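Local atomic coordinates of 27kDa outer membrane protein (Silicibacter pomeroyi, PDB entry 3GYK), a protein that probably acts as a thiol-disulfide oxidoreductase, this chain being the DsbA-like thioredoxin domain of a longer protein. Residues D23-E28 with R55-E60; F30-P35 with A90-S95; R59-L64 with N143-F148. All blocks are in the same frame, centred on the assembly; numbering follows the deposited sequence.

Interaction 1: D23-E28 with R55-E60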
# COMPACT_ATOMS: atom_id res chain seq x y z
N ASP A 23 9.08 15.42 2.84
CA ASP A 23 9.37 15.68 4.28
C ASP A 23 8.32 15.12 5.23
O ASP A 23 8.49 15.20 6.45
CB ASP A 23 9.63 17.16 4.55
CG ASP A 23 8.39 18.02 4.41
OD1 ASP A 23 7.34 17.53 3.92
OD2 ASP A 23 8.48 19.22 4.76
N VAL A 24 7.23 14.59 4.67
CA VAL A 24 6.19 13.89 5.44
C VAL A 24 5.97 12.53 4.78
O VAL A 24 5.73 12.45 3.55
CB VAL A 24 4.88 14.68 5.47
CG1 VAL A 24 3.73 13.87 6.11
CG2 VAL A 24 5.09 15.97 6.21
N THR A 25 6.05 11.47 5.59
CA THR A 25 5.70 10.12 5.12
C THR A 25 4.30 9.71 5.54
O THR A 25 3.95 9.82 6.73
CB THR A 25 6.70 9.05 5.64
OG1 THR A 25 8.00 9.35 5.12
CG2 THR A 25 6.32 7.64 5.16
N VAL A 26 3.51 9.26 4.56
CA VAL A 26 2.19 8.68 4.82
C VAL A 26 2.31 7.19 4.57
O VAL A 26 2.76 6.79 3.49
CB VAL A 26 1.10 9.28 3.89
CG1 VAL A 26 -0.22 8.49 4.03
CG2 VAL A 26 0.91 10.75 4.19
N VAL A 27 1.95 6.37 5.56
CA VAL A 27 1.95 4.93 5.34
C VAL A 27 0.50 4.47 5.21
O VAL A 27 -0.33 4.87 6.02
CB VAL A 27 2.59 4.19 6.54
CG1 VAL A 27 2.63 2.69 6.28
CG2 VAL A 27 4.03 4.74 6.80
N GLU A 28 0.19 3.62 4.22
CA GLU A 28 -1.17 3.07 4.13
C GLU A 28 -1.08 1.55 4.24
O GLU A 28 -0.22 0.93 3.60
CB GLU A 28 -1.81 3.41 2.77
CG GLU A 28 -3.27 2.90 2.71
CD GLU A 28 -3.98 3.14 1.37
OE1 GLU A 28 -3.41 3.78 0.47
OE2 GLU A 28 -5.13 2.61 1.23
N ARG A 55 5.86 11.63 0.78
CA ARG A 55 6.38 10.32 0.53
C ARG A 55 5.32 9.31 0.97
O ARG A 55 4.79 9.43 2.08
CB ARG A 55 7.56 10.15 1.45
CG ARG A 55 8.34 8.92 1.28
CD ARG A 55 9.65 9.29 1.99
NE ARG A 55 10.53 8.15 1.97
CZ ARG A 55 10.51 7.18 2.87
NH1 ARG A 55 9.67 7.26 3.90
NH2 ARG A 55 11.34 6.16 2.73
N LEU A 56 5.04 8.31 0.15
CA LEU A 56 3.95 7.36 0.45
C LEU A 56 4.48 5.93 0.54
O LEU A 56 5.01 5.41 -0.45
CB LEU A 56 2.90 7.45 -0.65
CG LEU A 56 1.76 6.45 -0.60
CD1 LEU A 56 0.87 6.81 0.57
CD2 LEU A 56 0.99 6.57 -1.89
N VAL A 57 4.34 5.31 1.71
CA VAL A 57 4.91 3.98 1.99
C VAL A 57 3.73 2.99 2.05
O VAL A 57 2.73 3.25 2.73
CB VAL A 57 5.75 3.95 3.31
CG1 VAL A 57 6.04 2.48 3.75
CG2 VAL A 57 7.07 4.72 3.12
N TYR A 58 3.87 1.87 1.36
CA TYR A 58 2.77 0.89 1.33
C TYR A 58 3.04 -0.35 2.16
O TYR A 58 4.12 -0.97 2.05
CB TYR A 58 2.51 0.48 -0.11
CG TYR A 58 1.62 1.42 -0.89
CD1 TYR A 58 1.02 2.53 -0.29
CD2 TYR A 58 1.32 1.16 -2.21
CE1 TYR A 58 0.14 3.36 -1.01
CE2 TYR A 58 0.46 1.98 -2.93
CZ TYR A 58 -0.13 3.07 -2.33
OH TYR A 58 -0.98 3.87 -3.06
N ARG A 59 2.05 -0.73 2.98
CA ARG A 59 2.06 -2.01 3.67
C ARG A 59 0.91 -2.85 3.11
O ARG A 59 -0.29 -2.55 3.34
CB ARG A 59 1.83 -1.84 5.19
CG ARG A 59 2.93 -1.05 5.97
CD ARG A 59 4.38 -1.51 5.71
NE ARG A 59 4.58 -2.96 5.71
CZ ARG A 59 5.78 -3.53 5.76
NH1 ARG A 59 6.88 -2.74 5.87
NH2 ARG A 59 5.91 -4.86 5.64
N GLU A 60 1.27 -3.88 2.37
CA GLU A 60 0.27 -4.84 1.89
C GLU A 60 -0.13 -5.66 3.09
O GLU A 60 0.72 -6.34 3.70
CB GLU A 60 0.91 -5.73 0.82
CG GLU A 60 1.36 -4.98 -0.41
CD GLU A 60 0.26 -4.96 -1.51
OE1 GLU A 60 -0.78 -5.62 -1.31
OE2 GLU A 60 0.47 -4.32 -2.56
O HOH W 1 -3.45 4.41 -2.20
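R55 turns its CG anti to its own backbone N (chi1 -174°) and runs extended as far as NE, while T25 holds OG1 beside its backbone N; the two side chains thus lie alongside each other on one face of the sheet. There R55 NH1 donates to T25 OG1 at 2.9 Å, with an N-H...O angle of 152° and the hydroxyl oxygen close to the guanidinium plane. An alanine in place of R55 would probably leave T25 OG1 without its guanidinium donor and the carbonyl of F9, which receives R55 NH2, without that bond.

On the same face T25 CG2 meets V57 CG2 at 3.6 Å. V27 continues the row, its CG2 lying 4.0 Å from V57 CB and its CG1 3.8 Å from R59 CG, beyond which the guanidinium of R59 makes a salt bridge with D11.

E28 and Y58 share the other face, side by side, the carboxylate turned 87° from the ring. A water joins their tips, donating to E28 OE1 at 2.7 Å and standing 2.7 Å from Y58 OH. This buried acid lies near the CxxC residues without touching them, a position reminiscent of the buried acid of other thioredoxin-fold enzymes.

Five backbone hydrogen bonds pair the parallel strands: R55 N to V24 O, V26 N to R55 O, V57 N to V26 O, E28 N to V57 O and R59 N to E28 O. The two strands are the arms of a beta-alpha-beta unit connected through helix 35-50. Strand 16-18 runs antiparallel beside 54-60, strand 147-150 flanks 24-30 on its other edge, and helix 161-174 covers V24 and V26 through V168.

Interaction 2: F30-P35 with A90-S95. With SO4 (sulfate ion), chain G.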
# COMPACT_ATOMS: atom_id res chain seq x y z
N PHE A 30 -3.39 -1.73 3.50
CA PHE A 30 -4.57 -1.94 2.65
C PHE A 30 -4.69 -3.39 2.16
O PHE A 30 -3.73 -4.18 2.26
CB PHE A 30 -4.50 -1.01 1.42
CG PHE A 30 -3.24 -1.20 0.61
CD1 PHE A 30 -3.14 -2.23 -0.31
CD2 PHE A 30 -2.14 -0.35 0.81
CE1 PHE A 30 -1.97 -2.43 -1.04
CE2 PHE A 30 -0.95 -0.56 0.09
CZ PHE A 30 -0.87 -1.59 -0.84
N ASP A 31 -5.89 -3.69 1.63
CA ASP A 31 -6.26 -5.03 1.11
C ASP A 31 -7.03 -4.74 -0.17
O ASP A 31 -7.91 -3.86 -0.18
CB ASP A 31 -7.13 -5.73 2.18
CG ASP A 31 -7.63 -7.11 1.75
OD1 ASP A 31 -8.31 -7.19 0.70
OD2 ASP A 31 -7.39 -8.09 2.50
N TYR A 32 -6.71 -5.47 -1.25
CA TYR A 32 -7.31 -5.19 -2.57
C TYR A 32 -8.81 -5.48 -2.67
O TYR A 32 -9.43 -5.04 -3.61
CB TYR A 32 -6.54 -5.88 -3.73
CG TYR A 32 -5.17 -5.29 -3.90
CD1 TYR A 32 -5.00 -4.02 -4.50
CD2 TYR A 32 -4.03 -5.97 -3.46
CE1 TYR A 32 -3.72 -3.43 -4.63
CE2 TYR A 32 -2.74 -5.40 -3.60
CZ TYR A 32 -2.60 -4.14 -4.18
OH TYR A 32 -1.33 -3.60 -4.28
N ASN A 33 -9.38 -6.18 -1.68
CA ASN A 33 -10.80 -6.45 -1.65
C ASN A 33 -11.57 -5.62 -0.63
O ASN A 33 -12.79 -5.81 -0.44
CB ASN A 33 -11.02 -7.94 -1.41
CG ASN A 33 -10.78 -8.75 -2.69
OD1 ASN A 33 -11.34 -8.42 -3.74
ND2 ASN A 33 -9.98 -9.81 -2.60
N CYS A 34 -10.88 -4.67 -0.02
CA CYS A 34 -11.50 -3.81 0.97
C CYS A 34 -12.21 -2.61 0.30
O CYS A 34 -11.55 -1.79 -0.37
CB CYS A 34 -10.43 -3.38 1.97
SG CYS A 34 -10.97 -2.06 3.10
N PRO A 35 -13.53 -2.50 0.49
CA PRO A 35 -14.30 -1.43 -0.18
C PRO A 35 -13.79 -0.04 0.18
O PRO A 35 -13.72 0.86 -0.68
CB PRO A 35 -15.72 -1.63 0.36
CG PRO A 35 -15.79 -3.06 0.73
CD PRO A 35 -14.42 -3.45 1.19
N ALA A 90 -4.11 -0.44 -10.77
CA ALA A 90 -5.04 -1.19 -11.64
C ALA A 90 -5.89 -2.18 -10.83
O ALA A 90 -7.10 -2.34 -11.09
CB ALA A 90 -4.29 -1.90 -12.76
N LEU A 91 -5.25 -2.84 -9.87
CA LEU A 91 -5.95 -3.73 -8.93
C LEU A 91 -6.92 -2.97 -8.08
O LEU A 91 -8.08 -3.34 -7.97
CB LEU A 91 -4.96 -4.46 -8.02
CG LEU A 91 -4.08 -5.53 -8.68
CD1 LEU A 91 -2.95 -5.96 -7.76
CD2 LEU A 91 -4.95 -6.73 -9.08
N MSE A 92 -6.45 -1.90 -7.46
CA MSE A 92 -7.28 -1.12 -6.55
C MSE A 92 -8.45 -0.44 -7.28
O MSE A 92 -9.51 -0.17 -6.68
CB MSE A 92 -6.39 -0.17 -5.73
CG MSE A 92 -6.98 0.34 -4.48
SE MSE A 92 -7.53 -1.06 -3.22
CE MSE A 92 -5.89 -1.44 -2.27
N GLY A 93 -8.31 -0.22 -8.60
CA GLY A 93 -9.37 0.38 -9.41
C GLY A 93 -10.22 -0.59 -10.20
O GLY A 93 -11.07 -0.19 -11.03
N MSE A 94 -10.02 -1.88 -9.97
CA MSE A 94 -10.71 -2.91 -10.76
C MSE A 94 -12.19 -3.05 -10.39
O MSE A 94 -12.62 -2.66 -9.31
CB MSE A 94 -10.02 -4.26 -10.61
CG MSE A 94 -10.42 -5.02 -9.37
SE MSE A 94 -9.23 -6.50 -9.11
CE MSE A 94 -9.97 -7.72 -10.47
N SER A 95 -12.96 -3.64 -11.30
CA SER A 95 -14.35 -3.95 -11.03
C SER A 95 -14.41 -5.43 -10.63
O SER A 95 -13.79 -6.28 -11.27
CB SER A 95 -15.19 -3.65 -12.26
OG SER A 95 -16.56 -3.92 -12.01
S SO4 G . -11.73 -3.89 -14.47
O1 SO4 G . -12.82 -2.92 -14.42
O2 SO4 G . -12.06 -5.08 -13.69
O3 SO4 G . -11.47 -4.27 -15.85
O4 SO4 G . -10.52 -3.24 -13.99
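The turn that leads from strand 24-30 into the CxxC start of helix 35-50, a thioredoxin-fold feature, packs against the end of helix 84-92: F30, closing the strand, and Y32, in the turn after it, meet L91 and M92. The contact is apolar and buried. L91 lays CD1 over one face of the Y32 ring, 4.0 Å from the centroid and only 10° off the normal, a clear CH-pi arrangement, while its CB presses on Y32 CD1 at 3.5 Å.

M92, a selenomethionine in this crystal, bends at chi2 and again at chi3 (85°), which turns its methyl back toward the two aromatic rings. CE reaches F30 CD1 at 3.5 Å and Y32 CD1 at 3.5 Å, approaching both rings obliquely. The selenium stands 5.2 Å from the Y32 centroid, a Met-aromatic contact at a slant.

What shapes the loop is D31. Its OD1, which also meets S68 OG, accepts from N33 N at 2.8 Å in an Asx turn, and its carbonyl O receives C34 N, closing a type I beta turn. C34, a likely redox cysteine, then takes the N-cap position, its side chain capping the next helix. Past the other end of the contact a sulfate ion, probably from the crystallisation liquor and also held by R105, accepts through O2 from S95 N at 2.9 Å.

Interaction 3: R59-L64 with N143-F148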
# COMPACT_ATOMS: atom_id res chain seq x y z
N ARG A 59 2.05 -0.73 2.98
CA ARG A 59 2.06 -2.01 3.67
C ARG A 59 0.91 -2.85 3.11
O ARG A 59 -0.29 -2.55 3.34
CB ARG A 59 1.83 -1.84 5.19
CG ARG A 59 2.93 -1.05 5.97
CD ARG A 59 4.38 -1.51 5.71
NE ARG A 59 4.58 -2.96 5.71
CZ ARG A 59 5.78 -3.53 5.76
NH1 ARG A 59 6.88 -2.74 5.87
NH2 ARG A 59 5.91 -4.86 5.64
N GLU A 60 1.27 -3.88 2.37
CA GLU A 60 0.27 -4.84 1.89
C GLU A 60 -0.13 -5.66 3.09
O GLU A 60 0.72 -6.34 3.70
CB GLU A 60 0.91 -5.73 0.82
CG GLU A 60 1.36 -4.98 -0.41
CD GLU A 60 0.26 -4.96 -1.51
OE1 GLU A 60 -0.78 -5.62 -1.31
OE2 GLU A 60 0.47 -4.32 -2.56
N TRP A 61 -1.41 -5.58 3.45
CA TRP A 61 -1.93 -6.27 4.64
C TRP A 61 -3.18 -7.05 4.25
O TRP A 61 -4.32 -6.62 4.51
CB TRP A 61 -2.21 -5.26 5.76
CG TRP A 61 -2.54 -5.90 7.07
CD1 TRP A 61 -2.13 -7.14 7.52
CD2 TRP A 61 -3.36 -5.36 8.11
NE1 TRP A 61 -2.66 -7.40 8.76
CE2 TRP A 61 -3.41 -6.32 9.16
CE3 TRP A 61 -4.05 -4.14 8.28
CZ2 TRP A 61 -4.14 -6.13 10.33
CZ3 TRP A 61 -4.79 -3.95 9.46
CH2 TRP A 61 -4.82 -4.93 10.46
N PRO A 62 -2.97 -8.18 3.54
CA PRO A 62 -4.11 -8.98 3.08
C PRO A 62 -4.79 -9.69 4.27
O PRO A 62 -4.17 -10.52 4.94
CB PRO A 62 -3.47 -9.96 2.10
CG PRO A 62 -2.02 -10.13 2.63
CD PRO A 62 -1.68 -8.67 2.99
N ILE A 63 -6.04 -9.33 4.52
CA ILE A 63 -6.79 -9.83 5.69
C ILE A 63 -8.19 -10.33 5.34
O ILE A 63 -8.88 -10.86 6.19
CB ILE A 63 -6.85 -8.77 6.84
CG1 ILE A 63 -7.48 -7.46 6.35
CG2 ILE A 63 -5.41 -8.52 7.42
CD1 ILE A 63 -7.73 -6.39 7.47
N LEU A 64 -8.60 -10.17 4.08
CA LEU A 64 -9.97 -10.50 3.68
C LEU A 64 -10.03 -11.78 2.86
O LEU A 64 -11.01 -12.04 2.16
CB LEU A 64 -10.61 -9.33 2.91
CG LEU A 64 -10.72 -8.02 3.69
CD1 LEU A 64 -11.40 -6.96 2.85
CD2 LEU A 64 -11.53 -8.23 4.99
N ASN A 143 -7.08 -2.42 13.45
CA ASN A 143 -7.97 -3.58 13.52
C ASN A 143 -8.41 -4.01 12.13
O ASN A 143 -9.01 -5.05 11.98
CB ASN A 143 -9.24 -3.21 14.32
CG ASN A 143 -10.07 -4.42 14.67
OD1 ASN A 143 -9.62 -5.33 15.38
ND2 ASN A 143 -11.31 -4.44 14.18
N GLY A 144 -8.18 -3.16 11.13
CA GLY A 144 -8.53 -3.51 9.75
C GLY A 144 -8.05 -2.44 8.80
O GLY A 144 -7.28 -1.52 9.20
N THR A 145 -8.50 -2.52 7.56
CA THR A 145 -8.01 -1.63 6.49
C THR A 145 -9.17 -0.76 5.98
O THR A 145 -10.32 -1.18 6.08
CB THR A 145 -7.46 -2.45 5.30
OG1 THR A 145 -8.50 -3.34 4.85
CG2 THR A 145 -6.29 -3.30 5.75
N PRO A 146 -8.87 0.45 5.45
CA PRO A 146 -7.55 1.11 5.41
C PRO A 146 -7.16 1.69 6.75
O PRO A 146 -8.06 2.11 7.52
CB PRO A 146 -7.74 2.24 4.35
CG PRO A 146 -9.19 2.56 4.43
CD PRO A 146 -9.93 1.29 4.85
N SER A 147 -5.87 1.65 7.08
CA SER A 147 -5.34 2.44 8.21
C SER A 147 -4.10 3.20 7.74
O SER A 147 -3.34 2.72 6.91
CB SER A 147 -4.98 1.56 9.41
OG SER A 147 -6.12 0.96 10.02
N PHE A 148 -3.91 4.40 8.29
CA PHE A 148 -2.82 5.26 7.86
C PHE A 148 -1.94 5.70 9.03
O PHE A 148 -2.38 5.82 10.17
CB PHE A 148 -3.37 6.53 7.19
CG PHE A 148 -4.14 6.27 5.92
CD1 PHE A 148 -3.49 6.27 4.69
CD2 PHE A 148 -5.51 6.09 5.96
CE1 PHE A 148 -4.22 6.05 3.48
CE2 PHE A 148 -6.25 5.85 4.78
CZ PHE A 148 -5.58 5.83 3.53
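W61 and T145 approach at a slant, the threonine methyl coming obliquely to the six-membered side of the indole, where T145 CG2 lies 3.5 Å from W61 CE3. Next to this touch the backbone of G144 meets the ring differently: its carbonyl O sits at the edge, near the ring plane, 3.5 Å from W61 CZ3. That oxygen is also gripped by S147 OG, which donates to G144 O at 2.9 Å, so that a hydroxyl and the rim of the indole both meet the same carbonyl.

I63 completes the group. Its CG1 is set between the backbone N and the carbonyl carbon (chi1 58°), and chi2, at 173°, extends CD1 onward, tip to tip with T145; I63 CD1 rests 3.8 Å from T145 CG2 and 3.8 Å from G144 CA. Its other branch, CG2, lies over one face of the W61 ring, offset toward the rim, so that isoleucine and tryptophan together form one apolar surface for the glycine-threonine segment. M134 and A137 of helix 124-140 also touch the indole.

The peptide bond between T145 and P146 is cis, and T145 touches C34 of the CxxC pattern. The residue before the proline, here T145, varies within the fold, but a cis-proline placed beside the CxxC helix start is the cis-proline loop characteristic of thioredoxin-fold oxidoreductases.

Interactions 2 and 3 meet at the likely redox site, while interaction 1 forms part of the central sheet and brings E28 near it. Interactions 1 and 3 share R59 and E60 of strand 54-60, their centres about 13 Å apart, and meet again where E28 CG packs 3.4 Å from F148 CE1. Interaction 2 joins both: Y32 OH lies 2.6 Å from E60 OE2, a probable hydrogen bond linking the CxxC loop to the strand end, and D31 OD2 lies 2.7 Å from I63 N, tying the loop to the segment that packs on G144 and T145, just before the cis-proline. Closest to the site itself, C34 SG of interaction 2 packs 3.2 Å from T145 O of interaction 3.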